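PDB 4D2K: Drep2 from Drosophila melanogaster, which probably takes part in apoptotic DNA fragmentation through its N-terminal CIDE domain, a kind of domain that forms functionally important higher-order assemblies. Local coordinates for residues R7-W15 / G24-L33; V43-E54 / T73-W84. One frame throughout, in Å; residues are numbered along the deposited sequence.

Contact 1: R7-W15 / G24-L33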
loop_
_atom_site.group_PDB
_atom_site.type_symbol
_atom_site.label_atom_id
_atom_site.label_comp_id
_atom_site.label_asym_id
_atom_site.label_seq_id
_atom_site.Cartn_x
_atom_site.Cartn_y
_atom_site.Cartn_z
ATOM N N ARG A 7 13.811 -10.235 2.463
ATOM C CA ARG A 7 14.171 -11.355 1.605
ATOM C C ARG A 7 12.945 -12.079 1.018
ATOM O O ARG A 7 12.254 -12.850 1.683
ATOM C CB ARG A 7 15.076 -12.327 2.372
ATOM C CG ARG A 7 14.487 -12.841 3.674
ATOM C CD ARG A 7 15.443 -13.775 4.414
ATOM N NE ARG A 7 15.731 -14.992 3.655
ATOM C CZ ARG A 7 16.523 -15.974 4.078
ATOM N NH1 ARG A 7 17.102 -15.908 5.271
ATOM N NH2 ARG A 7 16.720 -17.038 3.313
ATOM N N GLY A 8 12.684 -11.792 -0.249
ATOM C CA GLY A 8 11.636 -12.425 -1.027
ATOM C C GLY A 8 10.218 -11.929 -0.791
ATOM O O GLY A 8 10.003 -10.754 -0.491
ATOM N N LYS A 9 9.252 -12.839 -0.838
ATOM C CA LYS A 9 7.861 -12.444 -0.675
ATOM C C LYS A 9 7.561 -12.194 0.799
ATOM O O LYS A 9 7.960 -12.982 1.657
ATOM C CB LYS A 9 6.932 -13.533 -1.224
ATOM C CG LYS A 9 7.188 -13.953 -2.682
ATOM C CD LYS A 9 6.727 -12.951 -3.725
ATOM C CE LYS A 9 7.087 -13.475 -5.114
ATOM N NZ LYS A 9 6.474 -12.708 -6.232
ATOM N N ARG A 10 6.819 -11.134 1.098
ATOM C CA ARG A 10 6.536 -10.797 2.495
ATOM C C ARG A 10 5.066 -10.383 2.597
ATOM O O ARG A 10 4.525 -9.811 1.651
ATOM C CB ARG A 10 7.468 -9.667 2.979
ATOM C CG ARG A 10 7.164 -8.309 2.338
ATOM C CD ARG A 10 8.262 -7.272 2.518
ATOM N NE ARG A 10 9.471 -7.627 1.768
ATOM C CZ ARG A 10 10.661 -7.060 1.953
ATOM N NH1 ARG A 10 10.798 -6.102 2.856
ATOM N NH2 ARG A 10 11.704 -7.441 1.229
ATOM N N PRO A 11 4.431 -10.615 3.752
ATOM C CA PRO A 11 3.045 -10.170 3.940
ATOM C C PRO A 11 3.030 -8.695 4.275
ATOM O O PRO A 11 3.932 -8.251 4.984
ATOM C CB PRO A 11 2.556 -10.997 5.126
ATOM C CG PRO A 11 3.814 -11.336 5.890
ATOM C CD PRO A 11 4.924 -11.423 4.879
ATOM N N LEU A 12 2.065 -7.950 3.730
ATOM C CA LEU A 12 1.842 -6.545 4.065
ATOM C C LEU A 12 0.331 -6.350 4.120
ATOM O O LEU A 12 -0.403 -7.134 3.498
ATOM C CB LEU A 12 2.479 -5.613 3.023
ATOM C CG LEU A 12 4.009 -5.683 2.884
ATOM C CD1 LEU A 12 4.511 -4.845 1.710
ATOM C CD2 LEU A 12 4.694 -5.299 4.189
ATOM N N LYS A 13 -0.139 -5.333 4.851
ATOM C CA LYS A 13 -1.577 -5.049 4.918
ATOM C C LYS A 13 -1.900 -3.784 4.105
ATOM O O LYS A 13 -1.254 -2.746 4.261
ATOM C CB LYS A 13 -2.041 -4.895 6.376
ATOM C CG LYS A 13 -1.993 -6.216 7.213
ATOM C CD LYS A 13 -2.162 -5.924 8.733
ATOM C CE LYS A 13 -2.174 -7.208 9.608
ATOM N NZ LYS A 13 -2.278 -6.918 11.088
ATOM N N ILE A 14 -2.924 -3.850 3.266
ATOM C CA ILE A 14 -3.224 -2.735 2.400
ATOM C C ILE A 14 -4.689 -2.374 2.594
ATOM O O ILE A 14 -5.604 -3.169 2.366
ATOM C CB ILE A 14 -2.871 -3.041 0.909
ATOM C CG1 ILE A 14 -3.016 -1.786 0.048
ATOM C CG2 ILE A 14 -3.737 -4.142 0.325
ATOM C CD1 ILE A 14 -1.852 -0.816 0.166
ATOM N N TRP A 15 -4.891 -1.175 3.124
ATOM C CA TRP A 15 -6.218 -0.703 3.458
ATOM C C TRP A 15 -6.567 0.512 2.587
ATOM O O TRP A 15 -5.672 1.260 2.161
ATOM C CB TRP A 15 -6.268 -0.309 4.932
ATOM C CG TRP A 15 -5.991 -1.402 5.913
ATOM C CD1 TRP A 15 -5.677 -2.691 5.636
ATOM C CD2 TRP A 15 -5.973 -1.283 7.342
ATOM N NE1 TRP A 15 -5.483 -3.393 6.799
ATOM C CE2 TRP A 15 -5.658 -2.548 7.861
ATOM C CE3 TRP A 15 -6.189 -0.226 8.229
ATOM C CZ2 TRP A 15 -5.561 -2.792 9.243
ATOM C CZ3 TRP A 15 -6.081 -0.471 9.605
ATOM C CH2 TRP A 15 -5.771 -1.738 10.089
ATOM N N GLY A 24 -4.967 -8.252 2.705
ATOM C CA GLY A 24 -3.634 -8.720 2.996
ATOM C C GLY A 24 -3.022 -9.112 1.671
ATOM O O GLY A 24 -3.691 -9.724 0.836
ATOM N N VAL A 25 -1.755 -8.756 1.470
ATOM C CA VAL A 25 -1.083 -9.106 0.236
ATOM C C VAL A 25 0.242 -9.693 0.590
ATOM O O VAL A 25 0.774 -9.448 1.674
ATOM C CB VAL A 25 -0.871 -7.878 -0.698
ATOM C CG1 VAL A 25 -2.206 -7.273 -1.128
ATOM C CG2 VAL A 25 0.042 -6.837 -0.022
ATOM N N VAL A 26 0.798 -10.444 -0.347
ATOM C CA VAL A 26 2.116 -11.016 -0.175
ATOM C C VAL A 26 2.929 -10.685 -1.403
ATOM O O VAL A 26 2.606 -11.145 -2.492
ATOM C CB VAL A 26 2.065 -12.540 0.027
ATOM C CG1 VAL A 26 3.489 -13.093 0.198
ATOM C CG2 VAL A 26 1.215 -12.883 1.227
ATOM N N VAL A 27 3.985 -9.887 -1.226
ATOM C CA VAL A 27 4.712 -9.312 -2.360
ATOM C C VAL A 27 6.214 -9.220 -2.102
ATOM O O VAL A 27 6.659 -9.100 -0.949
ATOM C CB VAL A 27 4.189 -7.894 -2.716
ATOM C CG1 VAL A 27 2.717 -7.947 -3.207
ATOM C CG2 VAL A 27 4.329 -6.972 -1.518
ATOM N N GLY A 28 6.993 -9.274 -3.184
ATOM C CA GLY A 28 8.441 -9.187 -3.098
ATOM C C GLY A 28 9.032 -7.828 -3.410
ATOM O O GLY A 28 10.148 -7.534 -2.987
ATOM N N THR A 29 8.304 -7.008 -4.168
ATOM C CA THR A 29 8.814 -5.718 -4.650
ATOM C C THR A 29 7.778 -4.593 -4.545
ATOM O O THR A 29 6.563 -4.841 -4.496
ATOM C CB THR A 29 9.251 -5.773 -6.152
ATOM O OG1 THR A 29 8.086 -6.009 -6.946
ATOM C CG2 THR A 29 10.273 -6.892 -6.441
ATOM N N PHE A 30 8.263 -3.355 -4.563
ATOM C CA PHE A 30 7.377 -2.198 -4.529
ATOM C C PHE A 30 6.414 -2.174 -5.720
ATOM O O PHE A 30 5.223 -1.879 -5.567
ATOM C CB PHE A 30 8.191 -0.909 -4.471
ATOM C CG PHE A 30 7.349 0.327 -4.581
ATOM C CD1 PHE A 30 6.522 0.721 -3.543
ATOM C CD2 PHE A 30 7.385 1.090 -5.740
ATOM C CE1 PHE A 30 5.739 1.844 -3.663
ATOM C CE2 PHE A 30 6.606 2.215 -5.871
ATOM C CZ PHE A 30 5.777 2.594 -4.834
ATOM N N GLU A 31 6.890 -2.607 -6.878
ATOM C CA GLU A 31 6.074 -2.540 -8.077
ATOM C C GLU A 31 4.934 -3.557 -7.952
ATOM O O GLU A 31 3.757 -3.282 -8.268
ATOM C CB GLU A 31 6.943 -2.838 -9.311
ATOM C CG GLU A 31 8.039 -1.783 -9.664
ATOM C CD GLU A 31 9.225 -1.691 -8.675
ATOM O OE1 GLU A 31 9.711 -2.731 -8.156
ATOM O OE2 GLU A 31 9.684 -0.553 -8.426
ATOM N N GLU A 32 5.279 -4.708 -7.387
ATOM C CA GLU A 32 4.318 -5.756 -7.103
ATOM C C GLU A 32 3.378 -5.299 -5.977
ATOM O O GLU A 32 2.191 -5.650 -5.968
ATOM C CB GLU A 32 5.070 -7.052 -6.763
ATOM C CG GLU A 32 4.245 -8.320 -6.674
ATOM C CD GLU A 32 5.098 -9.510 -6.245
ATOM O OE1 GLU A 32 6.278 -9.571 -6.665
ATOM O OE2 GLU A 32 4.610 -10.360 -5.467
ATOM N N LEU A 33 3.895 -4.508 -5.038
ATOM C CA LEU A 33 3.016 -3.917 -4.033
ATOM C C LEU A 33 1.915 -3.110 -4.706
ATOM O O LEU A 33 0.746 -3.278 -4.364
ATOM C CB LEU A 33 3.795 -3.045 -3.041
ATOM C CG LEU A 33 2.903 -2.187 -2.135
ATOM C CD1 LEU A 33 1.946 -3.042 -1.329
ATOM C CD2 LEU A 33 3.772 -1.401 -1.181
#
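Leu12 and Val25 exchange two backbone bonds, and Arg10 and Val27 do the same, giving two antiparallel hydrogen-bonded pairs in the first hairpin of a ubiquitin-like CIDE domain. Val25 N reaches Leu12 O at 2.9 Å with an N-H...O angle of 175°, and Arg10 N also lies 2.9 Å from Val27 O. The axes of strands 10-15 and 24-27 run at 144° to each other, which measures how far the pair departs from exactly antiparallel. On the face carrying Leu12, Val25 and Val27, contact is made by methyl groups. Leu12 CD1 meets Val27 CG2 at 3.9 Å, the two side chains crossing at about a right angle, while Ile14 CG2 rests 3.8 Å from Val25 CG1. Phe66 of helix 63-67 touches both Leu12 and Val27 on this side, so their packing belongs to the domain core. On the same face Arg10 passes its CG 3.4 Å from Val27 O, and its NH1 bonds to Arg67 O, but NE is buried by the contact with no partner in the model. Beyond the hairpin, Lys9 NZ forms a salt bridge with Glu32 OE2 at 3.1 Å, approaching on the syn side of the carboxylate. Glu32 sits in the first turn of helix 30-40, and its CG lies opposite the backbone N (chi1 -170°), the extended chain carrying the carboxylate back to Lys9. That turn is fixed in its own right by the N-cap, where Thr29 OG1 accepts from Glu32 N at 3.1 Å.

Contact 2: V43-E54 / T73-W84; sequences VPASEPVRVVLE and TVLLLLRQGERW
Arg79 meets Glu47 because its CG stands between the backbone N and the carbonyl carbon (chi1 39°), a bend at chi3 then turning the guanidinium, while Glu47 CG lies opposite its own N (chi1 177°) on a straight chain. NH2 of Arg79 is 2.6 Å from Glu47 OE1 in a salt bridge, and Arg79 NE donates to Glu47 OE2 at 2.9 Å. The NE bond is clearly bent, in keeping with side chains that cross at about a right angle and planes 54° apart. Val43 CG1 lies over the centre of one guanidinium face, 4.3 Å above its plane.

Arg50, bent at chi3, sends NH2 to Glu82 O with the acceptor in the guanidinium plane; the modelled 2.5 Å is too short to be taken literally. Its guanidinium has Leu78 CB over one face. Glu82 closes a type I' turn from Arg79, and its OE1 accepts from Arg79 N.

From this turn end, strands 49-53 and 74-79 run as an antiparallel pair of the ubiquitin-like sheet, with hydrogen-bonded pairs Arg50-Leu78 and Val52-Leu76. Val49 CG1 touches Leu77 CD2 at 3.5 Å on the face where Lys38 and Leu34 of helix 30-40 touch Val49 and Val51 respectively. On the other face Val52 CG1 and Leu78 CD1 are 3.9 Å apart, crossing at about a right angle. At the far end Glu54 CG packs on Leu76 CD2, while its carboxylate goes to Arg19 in a salt bridge. There Trp84 NE1 donates to Glu54 O at 3.0 Å, the acceptor close to the indole plane but the donor well above the carbonyl plane.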
loop_
_atom_site.group_PDB
_atom_site.type_symbol
_atom_site.label_atom_id
_atom_site.label_comp_id
_atom_site.label_asym_id
_atom_site.label_seq_id
_atom_site.Cartn_x
_atom_site.Cartn_y
_atom_site.Cartn_z
ATOM N N VAL A 43 -9.008 -1.434 -7.825
ATOM C CA VAL A 43 -8.562 -0.273 -8.570
ATOM C C VAL A 43 -8.077 -0.732 -9.948
ATOM O O VAL A 43 -7.288 -1.681 -10.043
ATOM C CB VAL A 43 -7.400 0.449 -7.828
ATOM C CG1 VAL A 43 -6.867 1.641 -8.632
ATOM C CG2 VAL A 43 -7.825 0.865 -6.411
ATOM N N PRO A 44 -8.551 -0.069 -11.021
ATOM C CA PRO A 44 -8.166 -0.492 -12.375
ATOM C C PRO A 44 -6.653 -0.432 -12.498
ATOM O O PRO A 44 -6.042 0.478 -11.933
ATOM C CB PRO A 44 -8.846 0.534 -13.288
ATOM C CG PRO A 44 -9.941 1.142 -12.473
ATOM C CD PRO A 44 -9.770 0.757 -11.022
ATOM N N ALA A 45 -6.062 -1.399 -13.191
ATOM C CA ALA A 45 -4.615 -1.588 -13.145
ATOM C C ALA A 45 -3.801 -0.414 -13.657
ATOM O O ALA A 45 -2.692 -0.172 -13.179
ATOM C CB ALA A 45 -4.240 -2.836 -13.930
ATOM N N SER A 46 -4.351 0.331 -14.604
ATOM C CA SER A 46 -3.622 1.458 -15.176
ATOM C C SER A 46 -3.567 2.659 -14.241
ATOM O O SER A 46 -2.600 3.424 -14.269
ATOM C CB SER A 46 -4.245 1.874 -16.515
ATOM O OG SER A 46 -5.578 2.330 -16.329
ATOM N N GLU A 47 -4.576 2.792 -13.381
ATOM C CA GLU A 47 -4.791 4.026 -12.624
ATOM C C GLU A 47 -3.676 4.298 -11.628
ATOM O O GLU A 47 -3.263 3.396 -10.897
ATOM C CB GLU A 47 -6.129 3.963 -11.895
ATOM C CG GLU A 47 -6.411 5.174 -11.030
ATOM C CD GLU A 47 -7.703 5.063 -10.257
ATOM O OE1 GLU A 47 -8.605 4.323 -10.705
ATOM O OE2 GLU A 47 -7.814 5.705 -9.190
ATOM N N PRO A 48 -3.203 5.556 -11.571
ATOM C CA PRO A 48 -2.118 5.794 -10.620
ATOM C C PRO A 48 -2.628 5.997 -9.206
ATOM O O PRO A 48 -3.762 6.452 -8.965
ATOM C CB PRO A 48 -1.457 7.072 -11.153
ATOM C CG PRO A 48 -2.429 7.626 -12.235
ATOM C CD PRO A 48 -3.676 6.809 -12.179
ATOM N N VAL A 49 -1.763 5.636 -8.267
ATOM C CA VAL A 49 -2.111 5.616 -6.857
ATOM C C VAL A 49 -0.890 6.050 -6.065
ATOM O O VAL A 49 0.238 6.101 -6.580
ATOM C CB VAL A 49 -2.570 4.194 -6.369
ATOM C CG1 VAL A 49 -3.805 3.723 -7.121
ATOM C CG2 VAL A 49 -1.446 3.171 -6.537
ATOM N N ARG A 50 -1.115 6.351 -4.802
ATOM C CA ARG A 50 -0.028 6.591 -3.891
ATOM C C ARG A 50 -0.132 5.581 -2.737
ATOM O O ARG A 50 -1.214 5.134 -2.394
ATOM C CB ARG A 50 -0.093 8.044 -3.425
ATOM C CG ARG A 50 0.345 9.013 -4.517
ATOM C CD ARG A 50 -0.153 10.431 -4.289
ATOM N NE ARG A 50 -1.609 10.473 -4.180
ATOM C CZ ARG A 50 -2.271 10.781 -3.068
ATOM N NH1 ARG A 50 -1.603 11.104 -1.964
ATOM N NH2 ARG A 50 -3.600 10.785 -3.068
ATOM N N VAL A 51 0.994 5.201 -2.158
ATOM C CA VAL A 51 0.970 4.289 -1.021
ATOM C C VAL A 51 1.573 5.003 0.173
ATOM O O VAL A 51 2.641 5.591 0.061
ATOM C CB VAL A 51 1.733 2.980 -1.321
ATOM C CG1 VAL A 51 1.779 2.103 -0.085
ATOM C CG2 VAL A 51 1.069 2.239 -2.486
ATOM N N VAL A 52 0.897 4.982 1.311
ATOM C CA VAL A 52 1.451 5.665 2.463
ATOM C C VAL A 52 1.379 4.770 3.679
ATOM O O VAL A 52 0.585 3.839 3.720
ATOM C CB VAL A 52 0.706 7.017 2.775
ATOM C CG1 VAL A 52 0.790 7.983 1.602
ATOM C CG2 VAL A 52 -0.756 6.763 3.161
ATOM N N LEU A 53 2.197 5.064 4.682
ATOM C CA LEU A 53 2.111 4.353 5.947
ATOM C C LEU A 53 0.793 4.716 6.616
ATOM O O LEU A 53 0.366 5.874 6.584
ATOM C CB LEU A 53 3.279 4.729 6.856
ATOM C CG LEU A 53 4.689 4.291 6.466
ATOM C CD1 LEU A 53 5.656 4.745 7.550
ATOM C CD2 LEU A 53 4.742 2.781 6.321
ATOM N N GLU A 54 0.146 3.735 7.222
ATOM C CA GLU A 54 -1.093 4.014 7.911
ATOM C C GLU A 54 -0.841 4.892 9.137
ATOM O O GLU A 54 -1.694 5.684 9.521
ATOM C CB GLU A 54 -1.811 2.716 8.313
ATOM C CG GLU A 54 -3.239 2.948 8.863
ATOM C CD GLU A 54 -3.246 3.392 10.310
ATOM O OE1 GLU A 54 -2.307 3.021 11.047
ATOM O OE2 GLU A 54 -4.174 4.119 10.718
ATOM N N THR A 73 3.308 -4.580 8.061
ATOM C CA THR A 73 3.151 -3.131 8.134
ATOM C C THR A 73 1.830 -2.760 7.443
ATOM O O THR A 73 1.532 -3.275 6.353
ATOM C CB THR A 73 4.323 -2.377 7.446
ATOM O OG1 THR A 73 5.549 -2.663 8.126
ATOM C CG2 THR A 73 4.089 -0.883 7.442
ATOM N N VAL A 74 1.039 -1.913 8.102
ATOM C CA VAL A 74 -0.235 -1.443 7.547
ATOM C C VAL A 74 -0.022 -0.218 6.648
ATOM O O VAL A 74 0.502 0.797 7.090
ATOM C CB VAL A 74 -1.244 -1.079 8.657
ATOM C CG1 VAL A 74 -2.617 -0.750 8.043
ATOM C CG2 VAL A 74 -1.358 -2.206 9.662
ATOM N N LEU A 75 -0.415 -0.344 5.388
ATOM C CA LEU A 75 -0.276 0.695 4.371
ATOM C C LEU A 75 -1.658 1.129 3.872
ATOM O O LEU A 75 -2.600 0.345 3.905
ATOM C CB LEU A 75 0.566 0.192 3.193
ATOM C CG LEU A 75 1.996 -0.279 3.468
ATOM C CD1 LEU A 75 2.634 -0.904 2.215
ATOM C CD2 LEU A 75 2.837 0.893 3.988
ATOM N N LEU A 76 -1.795 2.380 3.444
ATOM C CA LEU A 76 -3.028 2.814 2.798
ATOM C C LEU A 76 -2.724 3.066 1.338
ATOM O O LEU A 76 -1.682 3.624 0.978
ATOM C CB LEU A 76 -3.608 4.089 3.432
ATOM C CG LEU A 76 -3.851 4.171 4.942
ATOM C CD1 LEU A 76 -4.601 5.452 5.278
ATOM C CD2 LEU A 76 -4.594 2.957 5.477
ATOM N N LEU A 77 -3.659 2.673 0.496
ATOM C CA LEU A 77 -3.568 2.999 -0.900
ATOM C C LEU A 77 -4.470 4.217 -1.102
ATOM O O LEU A 77 -5.631 4.176 -0.751
ATOM C CB LEU A 77 -3.999 1.804 -1.745
ATOM C CG LEU A 77 -3.689 1.745 -3.232
ATOM C CD1 LEU A 77 -3.672 0.300 -3.666
ATOM C CD2 LEU A 77 -4.761 2.480 -3.986
ATOM N N LEU A 78 -3.922 5.301 -1.634
ATOM C CA LEU A 78 -4.679 6.526 -1.906
ATOM C C LEU A 78 -4.855 6.707 -3.395
ATOM O O LEU A 78 -3.872 6.696 -4.147
ATOM C CB LEU A 78 -3.952 7.763 -1.364
ATOM C CG LEU A 78 -3.555 7.741 0.109
ATOM C CD1 LEU A 78 -2.806 9.003 0.486
ATOM C CD2 LEU A 78 -4.777 7.549 0.978
ATOM N N ARG A 79 -6.093 6.858 -3.836
ATOM C CA ARG A 79 -6.345 7.172 -5.239
ATOM C C ARG A 79 -6.992 8.548 -5.369
ATOM O O ARG A 79 -7.444 9.125 -4.376
ATOM C CB ARG A 79 -7.228 6.105 -5.878
ATOM C CG ARG A 79 -8.337 5.587 -4.962
ATOM C CD ARG A 79 -9.124 4.461 -5.613
ATOM N NE ARG A 79 -9.443 4.771 -7.003
ATOM C CZ ARG A 79 -10.294 4.075 -7.748
ATOM N NH1 ARG A 79 -10.933 3.039 -7.227
ATOM N NH2 ARG A 79 -10.523 4.427 -9.006
ATOM N N GLN A 80 -7.005 9.072 -6.591
ATOM C CA GLN A 80 -7.798 10.254 -6.950
ATOM C C GLN A 80 -7.965 11.340 -5.896
ATOM O O GLN A 80 -9.098 11.599 -5.471
ATOM C CB GLN A 80 -9.216 9.815 -7.341
ATOM C CG GLN A 80 -9.379 9.133 -8.691
ATOM C CD GLN A 80 -10.842 8.873 -8.998
ATOM O OE1 GLN A 80 -11.684 8.852 -8.090
ATOM N NE2 GLN A 80 -11.158 8.691 -10.277
ATOM N N GLY A 81 -6.882 11.949 -5.435
ATOM C CA GLY A 81 -7.042 13.056 -4.508
ATOM C C GLY A 81 -7.315 12.732 -3.059
ATOM O O GLY A 81 -7.503 13.635 -2.269
ATOM N N GLU A 82 -7.402 11.454 -2.718
ATOM C CA GLU A 82 -7.579 11.058 -1.325
ATOM C C GLU A 82 -6.281 11.404 -0.614
ATOM O O GLU A 82 -5.209 11.324 -1.209
ATOM C CB GLU A 82 -7.909 9.569 -1.213
ATOM C CG GLU A 82 -9.261 9.207 -1.813
ATOM C CD GLU A 82 -9.396 7.726 -2.097
ATOM O OE1 GLU A 82 -8.476 6.965 -1.751
ATOM O OE2 GLU A 82 -10.423 7.319 -2.675
ATOM N N ARG A 83 -6.383 11.775 0.657
ATOM C CA ARG A 83 -5.231 12.173 1.444
ATOM C C ARG A 83 -5.166 11.359 2.721
ATOM O O ARG A 83 -6.160 10.766 3.134
ATOM C CB ARG A 83 -5.314 13.660 1.778
ATOM C CG ARG A 83 -5.234 14.546 0.556
ATOM C CD ARG A 83 -4.934 15.988 0.928
ATOM N NE ARG A 83 -3.838 16.534 0.125
ATOM C CZ ARG A 83 -3.475 17.812 0.125
ATOM N NH1 ARG A 83 -4.121 18.684 0.885
ATOM N NH2 ARG A 83 -2.462 18.220 -0.630
ATOM N N TRP A 84 -3.983 11.280 3.319
ATOM C CA TRP A 84 -3.867 10.612 4.600
ATOM C C TRP A 84 -4.506 11.436 5.714
ATOM O O TRP A 84 -4.279 12.626 5.786
ATOM C CB TRP A 84 -2.401 10.346 4.949
ATOM C CG TRP A 84 -2.260 9.715 6.286
ATOM C CD1 TRP A 84 -2.323 8.378 6.571
ATOM C CD2 TRP A 84 -2.041 10.381 7.534
ATOM N NE1 TRP A 84 -2.154 8.168 7.923
ATOM C CE2 TRP A 84 -1.978 9.381 8.537
ATOM C CE3 TRP A 84 -1.882 11.722 7.904
ATOM C CZ2 TRP A 84 -1.765 9.683 9.886
ATOM C CZ3 TRP A 84 -1.671 12.023 9.253
ATOM C CH2 TRP A 84 -1.622 11.007 10.225
#

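From the N terminus, contact 1 comes first: strand 10-16 turns back through five intervening residues into strand 22-27, closing a short hairpin loop that runs on into helix 30-40. The chain then enters segment 43-54, and contact 2 closes a longer loop, holding strand 59-60 and helix 63-67, when strand 74-79 pairs with 49-53. The two closures are in series, neither nested nor crossing, with centres about 14 Å apart. They merge because strands 10-16 and 74-79 are parallel neighbours: Lys13 O to Leu75 N, at 2.8 Å, is a probable hydrogen bond. Leu33 of helix 30-40 packs on Leu75, tying helix to sheet.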